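Side-chain contacts in thiamine-monophosphate kinase (Aquifex aeolicus, PDB 1VQV), which catalyses the ATP-dependent phosphorylation of thiamine monophosphate to thiamine diphosphate, the active form of vitamin B1: residues D71-G76 with Y262-T267; E232-S237 with E253-G258; D43-G48 with E58-K63; E165-E170 with Q183-P188. One frame throughout, in Å; residues are numbered along the deposited sequence. Where two conformers were deposited one is given.

Contact 1 of 4, residues D71-G76 with Y262-T267; sequences DVIANG and YQLLFT
Leu-264 meets Ile-73 and Ala-74 chiefly through methyl groups, with no flat group between them. The ring of Phe-266, on the same strand, is turned away from the contact and meets Phe-152, their planes about 20° apart, and also meets His-268 at a steeper angle.

The touching falls to one branch of Leu-264. Its CG stands anti to the carbonyl carbon (chi1 -62°), and CD2 is the atom that reaches the end of helix 57-73. CD2 of Leu-264 lies 3.4 Å from CB of Ala-74 and is about as near to the CA of that residue. The same CD2 is 4.0 Å from CG2 of Ile-73. The side chains of Ile-73 and Leu-264 cross at about a right angle. Ile-73 sets off toward the strand, but its longer branch leads away, so CG2 makes the contact.

The backbone beside these methyls is turning out of the helix. The N of Gly-76 bonds to the O of Ile-73 at 3.0 Å, and Gly-77 N pairs with Val-72 O. This is a Schellman motif with Gly-76, at positive phi, as its C-prime residue. The O of Ala-74 then accepts a bond from Ser-205 OG, next to the strand.

The contact joins the C-terminal end of helix 57-73, in the PurM-like N-terminal region, to strand 263-268 of the seven-stranded sheet. Asp-71, about one turn before Ala-74, binds magnesium, and Ala-74 packs on Asp-207, another magnesium ligand. The arrangement is a buried seam at the magnesium site, where the two sheet-bearing halves of this kinase meet.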
loop_
_atom_site.group_PDB
_atom_site.type_symbol
_atom_site.label_atom_id
_atom_site.label_comp_id
_atom_site.label_asym_id
_atom_site.label_seq_id
_atom_site.Cartn_x
_atom_site.Cartn_y
_atom_site.Cartn_z
ATOM N N ASP B 71 -5.477 12.506 -5.800
ATOM C CA ASP B 71 -5.833 11.585 -6.867
ATOM C C ASP B 71 -7.289 11.187 -6.737
ATOM O O ASP B 71 -8.007 11.104 -7.737
ATOM C CB ASP B 71 -4.971 10.339 -6.794
ATOM C CG ASP B 71 -3.531 10.627 -7.078
ATOM O OD1 ASP B 71 -3.259 11.233 -8.141
ATOM O OD2 ASP B 71 -2.677 10.253 -6.236
ATOM N N VAL B 72 -7.702 10.912 -5.501
ATOM C CA VAL B 72 -9.083 10.556 -5.208
ATOM C C VAL B 72 -9.952 11.752 -5.577
ATOM O O VAL B 72 -11.013 11.609 -6.172
ATOM C CB VAL B 72 -9.305 10.275 -3.703
ATOM C CG1 VAL B 72 -10.785 10.048 -3.431
ATOM C CG2 VAL B 72 -8.491 9.065 -3.260
ATOM N N ILE B 73 -9.483 12.939 -5.212
ATOM C CA ILE B 73 -10.202 14.175 -5.470
ATOM C C ILE B 73 -10.388 14.454 -6.958
ATOM O O ILE B 73 -11.463 14.850 -7.390
ATOM C CB ILE B 73 -9.478 15.360 -4.724
ATOM C CG1 ILE B 73 -10.390 15.864 -3.621
ATOM C CG2 ILE B 73 -9.080 16.490 -5.668
ATOM C CD1 ILE B 73 -10.945 14.742 -2.778
ATOM N N ALA B 74 -9.338 14.218 -7.737
ATOM C CA ALA B 74 -9.369 14.447 -9.179
ATOM C C ALA B 74 -10.353 13.549 -9.908
ATOM O O ALA B 74 -10.656 13.789 -11.071
ATOM C CB ALA B 74 -7.971 14.266 -9.764
ATOM N N ASN B 75 -10.844 12.517 -9.231
ATOM C CA ASN B 75 -11.800 11.600 -9.839
ATOM C C ASN B 75 -13.220 11.785 -9.275
ATOM O O ASN B 75 -14.121 10.987 -9.532
ATOM C CB ASN B 75 -11.317 10.143 -9.685
ATOM C CG ASN B 75 -10.112 9.822 -10.579
ATOM O OD1 ASN B 75 -10.162 9.990 -11.797
ATOM N ND2 ASN B 75 -9.033 9.354 -9.976
ATOM N N GLY B 76 -13.412 12.853 -8.516
ATOM C CA GLY B 76 -14.718 13.148 -7.964
ATOM C C GLY B 76 -15.084 12.319 -6.760
ATOM O O GLY B 76 -16.265 12.119 -6.467
ATOM N N TYR B 262 -0.128 19.193 -7.965
ATOM C CA TYR B 262 -1.292 18.838 -7.167
ATOM C C TYR B 262 -2.493 19.722 -7.484
ATOM O O TYR B 262 -3.298 20.031 -6.608
ATOM C CB TYR B 262 -0.970 18.921 -5.679
ATOM C CG TYR B 262 0.369 18.338 -5.319
ATOM C CD1 TYR B 262 1.446 19.173 -5.027
ATOM C CD2 TYR B 262 0.568 16.956 -5.285
ATOM C CE1 TYR B 262 2.693 18.655 -4.712
ATOM C CE2 TYR B 262 1.809 16.420 -4.973
ATOM C CZ TYR B 262 2.871 17.279 -4.687
ATOM O OH TYR B 262 4.118 16.763 -4.400
ATOM N N GLN B 263 -2.593 20.137 -8.742
ATOM C CA GLN B 263 -3.723 20.937 -9.190
ATOM C C GLN B 263 -4.537 20.086 -10.156
ATOM O O GLN B 263 -4.039 19.115 -10.723
ATOM C CB GLN B 263 -3.255 22.225 -9.874
ATOM C CG GLN B 263 -2.638 23.256 -8.936
ATOM C CD GLN B 263 -3.572 23.692 -7.809
ATOM O OE1 GLN B 263 -4.635 23.114 -7.603
ATOM N NE2 GLN B 263 -3.165 24.705 -7.072
ATOM N N LEU B 264 -5.797 20.446 -10.338
ATOM C CA LEU B 264 -6.678 19.703 -11.226
ATOM C C LEU B 264 -6.664 20.183 -12.668
ATOM O O LEU B 264 -6.525 21.373 -12.933
ATOM C CB LEU B 264 -8.107 19.782 -10.710
ATOM C CG LEU B 264 -8.339 19.173 -9.338
ATOM C CD1 LEU B 264 -9.708 19.548 -8.845
ATOM C CD2 LEU B 264 -8.183 17.652 -9.429
ATOM N N LEU B 265 -6.800 19.240 -13.596
ATOM C CA LEU B 265 -6.876 19.545 -15.022
ATOM C C LEU B 265 -8.155 18.837 -15.437
ATOM O O LEU B 265 -8.191 17.611 -15.498
ATOM C CB LEU B 265 -5.687 18.973 -15.781
ATOM C CG LEU B 265 -5.766 19.092 -17.302
ATOM C CD1 LEU B 265 -5.845 20.536 -17.717
ATOM C CD2 LEU B 265 -4.550 18.441 -17.919
ATOM N N PHE B 266 -9.209 19.610 -15.690
ATOM C CA PHE B 266 -10.507 19.055 -16.040
ATOM C C PHE B 266 -11.121 19.735 -17.245
ATOM O O PHE B 266 -10.605 20.731 -17.719
ATOM C CB PHE B 266 -11.455 19.157 -14.828
ATOM C CG PHE B 266 -11.618 20.568 -14.262
ATOM C CD1 PHE B 266 -12.836 21.244 -14.361
ATOM C CD2 PHE B 266 -10.566 21.212 -13.607
ATOM C CE1 PHE B 266 -13.003 22.536 -13.813
ATOM C CE2 PHE B 266 -10.728 22.499 -13.062
ATOM C CZ PHE B 266 -11.950 23.156 -13.168
ATOM N N THR B 267 -12.214 19.188 -17.764
ATOM C CA THR B 267 -12.875 19.795 -18.909
ATOM C C THR B 267 -14.383 19.726 -18.801
ATOM O O THR B 267 -14.946 18.761 -18.279
ATOM C CB THR B 267 -12.513 19.129 -20.248
ATOM O OG1 THR B 267 -13.227 17.897 -20.373
ATOM C CG2 THR B 267 -11.040 18.876 -20.345
#

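Contact 2 of 4, residues E232-S237 with E253-G258; sequences EKLPLS and EYALFG
Leu-236 carries its CG anti to the carbonyl carbon (chi1 -86°), and this swings CD1 toward Ala-255 although the side chain does not start out in that direction. CG of Leu-256 is also anti to its carbonyl carbon (chi1 -63°). Its CD2 is thereby brought round to the loop, facing Leu-234.

Leu-234 starts directly toward the helix. Its CD2 touches two neighbours: it lies 3.5 Å from CD2 of Leu-256 and 3.8 Å from CB of Ala-255. CG of Leu-256 is also 3.8 Å from CD2 of Leu-234. The side chains of Leu-234 and Leu-256 cross at about a right angle, branch end against branch end. Ala-255 points its CB at the loop and takes a leucine branch from each of two residues. The second is CD1 of Leu-236, 3.9 Å from CB of Ala-255.

The loop 232-237 runs from strand 226-229 to helix 238-246, and Ser-237 is the N-cap of that helix. Its OG bonds to the backbone N of Leu-240 and also pairs with Asp-159. The other segment is the end of the short helix 251-256, where the N of Phe-257 bonds to the O of Glu-253 at 3.1 Å. That same O lies at the edge of the Phe-257 ring, in its plane. The contact therefore packs the last turn of one helix on the loop that leads into another.

Leu-212 of helix 212-222 touches both Leu-234 and Leu-256. Ile-282 of strand 280-286 lies against Leu-234 and Pro-235, and Lys-233 forms a salt bridge with Glu-281.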
loop_
_atom_site.group_PDB
_atom_site.type_symbol
_atom_site.label_atom_id
_atom_site.label_comp_id
_atom_site.label_asym_id
_atom_site.label_seq_id
_atom_site.Cartn_x
_atom_site.Cartn_y
_atom_site.Cartn_z
ATOM N N GLU B 232 -0.608 32.268 -22.598
ATOM C CA GLU B 232 -0.891 33.488 -21.842
ATOM C C GLU B 232 -2.201 33.467 -21.048
ATOM O O GLU B 232 -2.703 34.508 -20.604
ATOM C CB GLU B 232 -0.828 34.717 -22.767
ATOM C CG GLU B 232 -1.794 34.738 -23.971
ATOM C CD GLU B 232 -3.059 35.573 -23.717
ATOM O OE1 GLU B 232 -2.952 36.664 -23.085
ATOM O OE2 GLU B 232 -4.153 35.144 -24.164
ATOM N N LYS B 233 -2.730 32.262 -20.861
ATOM C CA LYS B 233 -3.953 32.033 -20.104
ATOM C C LYS B 233 -3.558 31.248 -18.854
ATOM O O LYS B 233 -4.261 31.257 -17.845
ATOM C CB LYS B 233 -4.928 31.220 -20.941
ATOM C CG LYS B 233 -5.952 32.050 -21.665
ATOM C CD LYS B 233 -6.704 31.182 -22.664
ATOM C CE LYS B 233 -8.129 31.689 -22.919
ATOM N NZ LYS B 233 -8.900 30.681 -23.713
ATOM N N LEU B 234 -2.415 30.573 -18.951
ATOM C CA LEU B 234 -1.841 29.767 -17.882
ATOM C C LEU B 234 -1.715 30.579 -16.597
ATOM O O LEU B 234 -1.102 31.649 -16.585
ATOM C CB LEU B 234 -0.471 29.243 -18.330
ATOM C CG LEU B 234 -0.367 27.822 -18.908
ATOM C CD1 LEU B 234 -1.568 27.485 -19.753
ATOM C CD2 LEU B 234 0.909 27.697 -19.720
ATOM N N PRO B 235 -2.311 30.078 -15.500
ATOM C CA PRO B 235 -2.307 30.712 -14.175
ATOM C C PRO B 235 -0.936 30.710 -13.525
ATOM O O PRO B 235 -0.398 29.667 -13.151
ATOM C CB PRO B 235 -3.327 29.893 -13.397
ATOM C CG PRO B 235 -3.172 28.533 -14.001
ATOM C CD PRO B 235 -3.064 28.812 -15.474
ATOM N N LEU B 236 -0.387 31.906 -13.397
ATOM C CA LEU B 236 0.925 32.093 -12.827
ATOM C C LEU B 236 0.873 32.851 -11.527
ATOM O O LEU B 236 0.281 33.923 -11.439
ATOM C CB LEU B 236 1.798 32.846 -13.811
ATOM C CG LEU B 236 2.556 32.057 -14.881
ATOM C CD1 LEU B 236 1.719 30.962 -15.504
ATOM C CD2 LEU B 236 3.028 33.058 -15.903
ATOM N N SER B 237 1.515 32.279 -10.518
ATOM C CA SER B 237 1.557 32.878 -9.196
ATOM C C SER B 237 2.612 33.969 -9.102
ATOM O O SER B 237 3.581 33.987 -9.867
ATOM C CB SER B 237 1.827 31.796 -8.146
ATOM O OG SER B 237 3.046 32.023 -7.461
ATOM N N GLU B 253 7.786 28.227 -18.988
ATOM C CA GLU B 253 8.458 26.935 -19.077
ATOM C C GLU B 253 8.150 26.131 -17.803
ATOM O O GLU B 253 8.165 24.898 -17.799
ATOM C CB GLU B 253 9.962 27.163 -19.241
ATOM C CG GLU B 253 10.709 26.003 -19.847
ATOM C CD GLU B 253 11.700 25.397 -18.869
ATOM O OE1 GLU B 253 12.470 26.179 -18.247
ATOM O OE2 GLU B 253 11.714 24.145 -18.730
ATOM N N TYR B 254 7.853 26.844 -16.722
ATOM C CA TYR B 254 7.529 26.191 -15.459
ATOM C C TYR B 254 6.072 25.754 -15.421
ATOM O O TYR B 254 5.748 24.702 -14.874
ATOM C CB TYR B 254 7.824 27.124 -14.275
ATOM C CG TYR B 254 9.261 27.078 -13.814
ATOM C CD1 TYR B 254 10.303 27.336 -14.708
ATOM C CD2 TYR B 254 9.585 26.752 -12.491
ATOM C CE1 TYR B 254 11.630 27.271 -14.305
ATOM C CE2 TYR B 254 10.913 26.682 -12.074
ATOM C CZ TYR B 254 11.932 26.941 -12.986
ATOM O OH TYR B 254 13.256 26.857 -12.604
ATOM N N ALA B 255 5.193 26.561 -16.004
ATOM C CA ALA B 255 3.778 26.227 -16.025
ATOM C C ALA B 255 3.513 25.029 -16.942
ATOM O O ALA B 255 2.679 24.174 -16.638
ATOM C CB ALA B 255 2.957 27.433 -16.477
ATOM N N LEU B 256 4.225 24.959 -18.060
ATOM C CA LEU B 256 4.034 23.863 -18.997
ATOM C C LEU B 256 4.779 22.601 -18.560
ATOM O O LEU B 256 4.297 21.477 -18.741
ATOM C CB LEU B 256 4.489 24.294 -20.397
ATOM C CG LEU B 256 3.680 25.452 -20.997
ATOM C CD1 LEU B 256 4.430 26.090 -22.155
ATOM C CD2 LEU B 256 2.320 24.934 -21.424
ATOM N N PHE B 257 5.955 22.779 -17.978
ATOM C CA PHE B 257 6.720 21.623 -17.548
ATOM C C PHE B 257 7.071 21.644 -16.071
ATOM O O PHE B 257 8.208 21.362 -15.709
ATOM C CB PHE B 257 8.002 21.521 -18.369
ATOM C CG PHE B 257 7.765 21.441 -19.844
ATOM C CD1 PHE B 257 7.693 22.600 -20.615
ATOM C CD2 PHE B 257 7.597 20.204 -20.463
ATOM C CE1 PHE B 257 7.462 22.529 -21.979
ATOM C CE2 PHE B 257 7.365 20.119 -21.827
ATOM C CZ PHE B 257 7.296 21.285 -22.592
ATOM N N GLY B 258 6.093 21.950 -15.222
ATOM C CA GLY B 258 6.357 22.017 -13.795
ATOM C C GLY B 258 6.260 20.712 -13.029
ATOM O O GLY B 258 6.435 20.683 -11.809
#

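Contact 3 of 4, residues D43-G48 with E58-K63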
loop_
_atom_site.group_PDB
_atom_site.type_symbol
_atom_site.label_atom_id
_atom_site.label_comp_id
_atom_site.label_asym_id
_atom_site.label_seq_id
_atom_site.Cartn_x
_atom_site.Cartn_y
_atom_site.Cartn_z
ATOM N N ASP B 43 0.700 5.702 -3.249
ATOM C CA ASP B 43 1.769 6.627 -3.607
ATOM C C ASP B 43 2.958 6.313 -2.705
ATOM O O ASP B 43 2.809 5.658 -1.666
ATOM C CB ASP B 43 1.339 8.085 -3.425
ATOM C CG ASP B 43 1.223 8.485 -1.964
ATOM O OD1 ASP B 43 0.606 7.712 -1.198
ATOM O OD2 ASP B 43 1.737 9.569 -1.577
ATOM N N VAL B 44 4.141 6.769 -3.103
ATOM C CA VAL B 44 5.322 6.501 -2.307
ATOM C C VAL B 44 6.250 7.698 -2.191
ATOM O O VAL B 44 6.399 8.483 -3.125
ATOM C CB VAL B 44 6.091 5.262 -2.869
ATOM C CG1 VAL B 44 6.540 5.506 -4.287
ATOM C CG2 VAL B 44 7.276 4.922 -1.973
ATOM N N LEU B 45 6.847 7.844 -1.014
ATOM C CA LEU B 45 7.797 8.913 -0.744
ATOM C C LEU B 45 9.043 8.212 -0.224
ATOM O O LEU B 45 9.015 7.561 0.821
ATOM C CB LEU B 45 7.257 9.896 0.312
ATOM C CG LEU B 45 5.977 10.669 -0.046
ATOM C CD1 LEU B 45 5.739 11.815 0.935
ATOM C CD2 LEU B 45 6.112 11.222 -1.454
ATOM N N ASN B 46 10.129 8.301 -0.979
ATOM C CA ASN B 46 11.356 7.665 -0.552
ATOM C C ASN B 46 12.436 8.679 -0.309
ATOM O O ASN B 46 12.680 9.572 -1.132
ATOM C CB ASN B 46 11.847 6.643 -1.572
ATOM C CG ASN B 46 10.939 5.446 -1.672
ATOM O OD1 ASN B 46 10.562 4.852 -0.667
ATOM N ND2 ASN B 46 10.579 5.082 -2.893
ATOM N N GLU B 47 13.077 8.523 0.846
ATOM C CA GLU B 47 14.164 9.382 1.247
ATOM C C GLU B 47 15.205 9.417 0.136
ATOM O O GLU B 47 15.492 8.403 -0.501
ATOM C CB GLU B 47 14.812 8.847 2.517
ATOM C CG GLU B 47 15.769 9.849 3.130
ATOM C CD GLU B 47 16.665 9.257 4.190
ATOM O OE1 GLU B 47 16.287 8.252 4.827
ATOM O OE2 GLU B 47 17.752 9.827 4.392
ATOM N N GLY B 48 15.772 10.594 -0.079
ATOM C CA GLY B 48 16.775 10.735 -1.102
ATOM C C GLY B 48 16.197 11.209 -2.416
ATOM O O GLY B 48 16.820 12.005 -3.127
ATOM N N GLU B 58 6.930 16.543 9.978
ATOM C CA GLU B 58 5.517 16.910 9.982
ATOM C C GLU B 58 4.936 17.225 8.603
ATOM O O GLU B 58 3.794 16.884 8.305
ATOM C CB GLU B 58 5.316 18.100 10.920
ATOM C CG GLU B 58 5.570 17.789 12.384
ATOM C CD GLU B 58 6.821 18.466 12.923
ATOM O OE1 GLU B 58 7.883 18.398 12.249
ATOM O OE2 GLU B 58 6.729 19.058 14.028
ATOM N N ALA B 59 5.730 17.884 7.772
ATOM C CA ALA B 59 5.300 18.234 6.437
ATOM C C ALA B 59 5.303 16.973 5.566
ATOM O O ALA B 59 4.443 16.825 4.698
ATOM C CB ALA B 59 6.221 19.303 5.852
ATOM N N VAL B 60 6.260 16.073 5.800
ATOM C CA VAL B 60 6.351 14.822 5.040
ATOM C C VAL B 60 5.140 13.957 5.390
ATOM O O VAL B 60 4.577 13.283 4.531
ATOM C CB VAL B 60 7.673 14.026 5.352
ATOM C CG1 VAL B 60 7.678 12.692 4.612
ATOM C CG2 VAL B 60 8.892 14.834 4.925
ATOM N N GLY B 61 4.744 13.995 6.660
ATOM C CA GLY B 61 3.585 13.248 7.115
ATOM C C GLY B 61 2.315 13.786 6.493
ATOM O O GLY B 61 1.418 13.031 6.161
ATOM N N TRP B 62 2.235 15.104 6.344
ATOM C CA TRP B 62 1.072 15.732 5.739
ATOM C C TRP B 62 1.054 15.370 4.252
ATOM O O TRP B 62 0.052 14.919 3.726
ATOM C CB TRP B 62 1.131 17.258 5.947
ATOM C CG TRP B 62 0.069 18.046 5.202
ATOM C CD1 TRP B 62 0.080 18.387 3.872
ATOM C CD2 TRP B 62 -1.174 18.528 5.725
ATOM N NE1 TRP B 62 -1.075 19.037 3.540
ATOM C CE2 TRP B 62 -1.867 19.139 4.653
ATOM C CE3 TRP B 62 -1.773 18.501 6.992
ATOM C CZ2 TRP B 62 -3.132 19.719 4.806
ATOM C CZ3 TRP B 62 -3.028 19.074 7.145
ATOM C CH2 TRP B 62 -3.697 19.677 6.050
ATOM N N LYS B 63 2.183 15.537 3.582
ATOM C CA LYS B 63 2.271 15.215 2.171
ATOM C C LYS B 63 1.879 13.762 1.877
ATOM O O LYS B 63 1.194 13.497 0.899
ATOM C CB LYS B 63 3.686 15.492 1.672
ATOM C CG LYS B 63 3.824 15.526 0.178
ATOM C CD LYS B 63 5.067 16.282 -0.217
ATOM C CE LYS B 63 5.240 16.304 -1.721
ATOM N NZ LYS B 63 6.463 17.046 -2.134
#
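Leu-45 projects from strand 38-46 toward helix 57-73, where it meets Val-60 and Lys-63. Its CB heads for the helix but stops short of it. CG is placed anti to the carbonyl carbon (chi1 -62°) and carries the side chain on. The CD1 branch makes the contact. CD1 of Leu-45 lies 4.1 Å from the backbone O of Val-60 and 4.2 Å from CG1 of the same residue. It is also 4.2 Å from CG of Lys-63, one helical turn on.

Lys-63 is fully extended, and its aliphatic part lends CG to this apolar patch. Its charged end goes elsewhere: NZ bonds to the O of His-185. Ile-128 of strand 127-136 packs on both Leu-45 and Val-60.

Asp-43, on the same strand, binds magnesium. Asn-46 N bonds to ND1 of His-50, a substrate-binding residue, and Val-44 packs on Asn-119 of the second subunit.

The arrangement is a helix laid on one side of a four-stranded sheet, as in the PurM-like N-terminal domain, whose strand 38-46 lies at the dimer interface.

Contact 4 of 4, residues E165-E170 with Q183-P188. With PO4 (phosphate ion), chain F.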
loop_
_atom_site.group_PDB
_atom_site.type_symbol
_atom_site.label_atom_id
_atom_site.label_comp_id
_atom_site.label_asym_id
_atom_site.label_seq_id
_atom_site.Cartn_x
_atom_site.Cartn_y
_atom_site.Cartn_z
ATOM N N GLU B 165 13.572 23.315 -6.328
ATOM C CA GLU B 165 14.849 23.881 -6.732
ATOM C C GLU B 165 15.405 24.752 -5.612
ATOM O O GLU B 165 16.615 24.754 -5.383
ATOM C CB GLU B 165 14.690 24.695 -8.018
ATOM C CG GLU B 165 14.585 23.850 -9.286
ATOM C CD GLU B 165 14.033 24.644 -10.458
ATOM O OE1 GLU B 165 14.350 25.839 -10.572
ATOM O OE2 GLU B 165 13.287 24.079 -11.270
ATOM N N LEU B 166 14.528 25.486 -4.923
ATOM C CA LEU B 166 14.947 26.334 -3.807
ATOM C C LEU B 166 15.447 25.421 -2.671
ATOM O O LEU B 166 16.421 25.726 -1.976
ATOM C CB LEU B 166 13.782 27.209 -3.313
ATOM C CG LEU B 166 13.247 28.344 -4.200
ATOM C CD1 LEU B 166 12.170 29.142 -3.471
ATOM C CD2 LEU B 166 14.381 29.271 -4.572
ATOM N N LEU B 167 14.776 24.293 -2.476
ATOM C CA LEU B 167 15.213 23.367 -1.452
ATOM C C LEU B 167 16.586 22.849 -1.849
ATOM O O LEU B 167 17.511 22.861 -1.042
ATOM C CB LEU B 167 14.232 22.207 -1.331
ATOM C CG LEU B 167 12.942 22.590 -0.624
ATOM C CD1 LEU B 167 11.961 21.429 -0.662
ATOM C CD2 LEU B 167 13.264 22.998 0.815
ATOM N N LEU B 168 16.729 22.406 -3.095
ATOM C CA LEU B 168 18.013 21.885 -3.537
ATOM C C LEU B 168 19.133 22.913 -3.352
ATOM O O LEU B 168 20.303 22.559 -3.333
ATOM C CB LEU B 168 17.953 21.435 -5.006
ATOM C CG LEU B 168 17.009 20.286 -5.406
ATOM C CD1 LEU B 168 17.237 19.955 -6.876
ATOM C CD2 LEU B 168 17.259 19.033 -4.550
HETATM N N MSE B 169 18.806 24.186 -3.216
HETATM C CA MSE B 169 19.878 25.159 -3.041
HETATM C C MSE B 169 20.408 25.074 -1.622
HETATM O O MSE B 169 21.487 25.588 -1.314
HETATM C CB MSE B 169 19.388 26.581 -3.323
HETATM C CG MSE B 169 18.643 26.718 -4.636
HETATM SE SE MSE B 169 18.277 28.552 -5.099
HETATM C CE MSE B 169 17.338 29.097 -3.479
ATOM N N GLU B 170 19.636 24.429 -0.758
ATOM C CA GLU B 170 20.018 24.267 0.635
ATOM C C GLU B 170 20.349 25.574 1.338
ATOM O O GLU B 170 21.274 25.624 2.134
ATOM C CB GLU B 170 21.212 23.319 0.756
ATOM C CG GLU B 170 20.828 21.862 0.904
ATOM C CD GLU B 170 22.018 20.991 1.283
ATOM O OE1 GLU B 170 22.795 21.408 2.190
ATOM O OE2 GLU B 170 22.163 19.888 0.686
ATOM N N GLN B 183 6.748 25.740 0.513
ATOM C CA GLN B 183 5.622 25.182 1.222
ATOM C C GLN B 183 4.662 24.478 0.261
ATOM O O GLN B 183 4.114 23.431 0.588
ATOM C CB GLN B 183 4.941 26.298 2.036
ATOM C CG GLN B 183 5.915 26.910 3.076
ATOM C CD GLN B 183 5.297 27.911 4.065
ATOM O OE1 GLN B 183 5.967 28.355 5.017
ATOM N NE2 GLN B 183 4.029 28.270 3.846
ATOM N N ARG B 184 4.485 25.031 -0.937
ATOM C CA ARG B 184 3.599 24.437 -1.940
ATOM C C ARG B 184 4.105 23.077 -2.400
ATOM O O ARG B 184 3.336 22.223 -2.862
ATOM C CB ARG B 184 3.473 25.375 -3.149
ATOM C CG ARG B 184 2.308 26.353 -3.030
ATOM C CD ARG B 184 2.514 27.665 -3.768
ATOM N NE ARG B 184 1.709 28.706 -3.125
ATOM C CZ ARG B 184 1.872 30.016 -3.292
ATOM N NH1 ARG B 184 2.812 30.486 -4.099
ATOM N NH2 ARG B 184 1.113 30.857 -2.609
ATOM N N HIS B 185 5.406 22.877 -2.264
ATOM C CA HIS B 185 6.013 21.629 -2.674
ATOM C C HIS B 185 6.130 20.661 -1.508
ATOM O O HIS B 185 5.986 19.458 -1.678
ATOM C CB HIS B 185 7.384 21.913 -3.287
ATOM C CG HIS B 185 8.177 20.685 -3.596
ATOM N ND1 HIS B 185 9.089 20.152 -2.714
ATOM C CD2 HIS B 185 8.196 19.886 -4.687
ATOM C CE1 HIS B 185 9.639 19.075 -3.247
ATOM N NE2 HIS B 185 9.115 18.892 -4.444
ATOM N N LEU B 186 6.362 21.193 -0.317
ATOM C CA LEU B 186 6.516 20.356 0.864
ATOM C C LEU B 186 5.199 20.006 1.558
ATOM O O LEU B 186 4.968 18.860 1.939
ATOM C CB LEU B 186 7.464 21.032 1.863
ATOM C CG LEU B 186 8.662 20.200 2.328
ATOM C CD1 LEU B 186 9.349 19.623 1.118
ATOM C CD2 LEU B 186 9.630 21.066 3.118
ATOM N N ARG B 187 4.341 21.005 1.724
ATOM C CA ARG B 187 3.055 20.825 2.382
ATOM C C ARG B 187 1.922 21.251 1.457
ATOM O O ARG B 187 1.200 22.196 1.763
ATOM C CB ARG B 187 2.996 21.665 3.667
ATOM C CG ARG B 187 2.951 20.870 4.957
ATOM C CD ARG B 187 2.326 21.653 6.130
ATOM N NE ARG B 187 0.903 21.921 5.906
ATOM C CZ ARG B 187 -0.038 21.825 6.844
ATOM N NH1 ARG B 187 0.279 21.461 8.076
ATOM N NH2 ARG B 187 -1.299 22.117 6.559
ATOM N N PRO B 188 1.749 20.565 0.316
ATOM C CA PRO B 188 0.670 20.938 -0.604
ATOM C C PRO B 188 -0.706 20.621 -0.025
ATOM O O PRO B 188 -0.819 19.804 0.876
ATOM C CB PRO B 188 0.980 20.114 -1.846
ATOM C CG PRO B 188 1.610 18.881 -1.275
ATOM C CD PRO B 188 2.523 19.429 -0.216
HETATM P P PO4 F . 3.788 22.582 9.576
HETATM O O1 PO4 F . 2.859 23.733 9.733
HETATM O O2 PO4 F . 4.814 22.906 8.554
HETATM O O3 PO4 F . 4.456 22.302 10.876
HETATM O O4 PO4 F . 3.023 21.382 9.140
#
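Leu-167 points across to helix 176-186 and fits against His-185 and Leu-186, crossing both side chains obliquely. A single atom, CD1 of Leu-167, serves both partners. It lies 3.6 Å from CD1 of Leu-186 and 3.8 Å from ND1 of His-185. All three side chains start toward the opposite helix.

His-185 has its CG anti to the backbone N (chi1 173°), and its imidazole is thereby set beside the leucine methyl. CE1 of the ring is slightly farther, at 4.2 Å from CD1 of Leu-167. On the side of helix 159-168, Ser-160 and Leu-164 also touch His-185. Tyr-55 packs on both Leu-167 and Leu-186. The contact lies near the substrate site: the side chain of His-185 is about 7 Å from those of His-50 and Glu-260, which both bind substrate.

Arg-187 follows the end of helix 176-186 and points elsewhere. Its side chain bends at chi3 (66°), and O4 of a phosphate ion lies at the edge of the guanidinium, in its plane. NH1 of Arg-187 donates to phosphate O4 at 2.9 Å, with a nearly straight N-H...O angle of 161°. The phosphate probably came from the crystallisation liquor. The same arginine makes a cation-pi contact with Trp-62.

Arg-184 forms a salt bridge with Asp-159, and the O of Pro-188 accepts a bond from Trp-62 NE1. The contact thus joins two successive helices, 159-168 and 176-186, and the end of the second is fastened to helix 57-73.

From the N terminus, contact 3 comes first. It closes the short loop between strand 38-46 and helix 57-73. Contact 1 opens at the end of that same helix and closes only at strand 263-268, tying helix 57-73 to the seven-stranded sheet. Contacts 4 and 2 both fall within this long excursion, one after the other, and no two contacts cross. Contact 4 joins helices 159-168 and 176-186. Contact 2 joins the loop after strand 226-229 to helix 251-256. Contacts 3 and 4 touch through Lys-63 and Trp-62, and contacts 2 and 4 through Tyr-254 and Glu-165. Tyr-262 of contact 1 packs on Lys-63 and Pro-188.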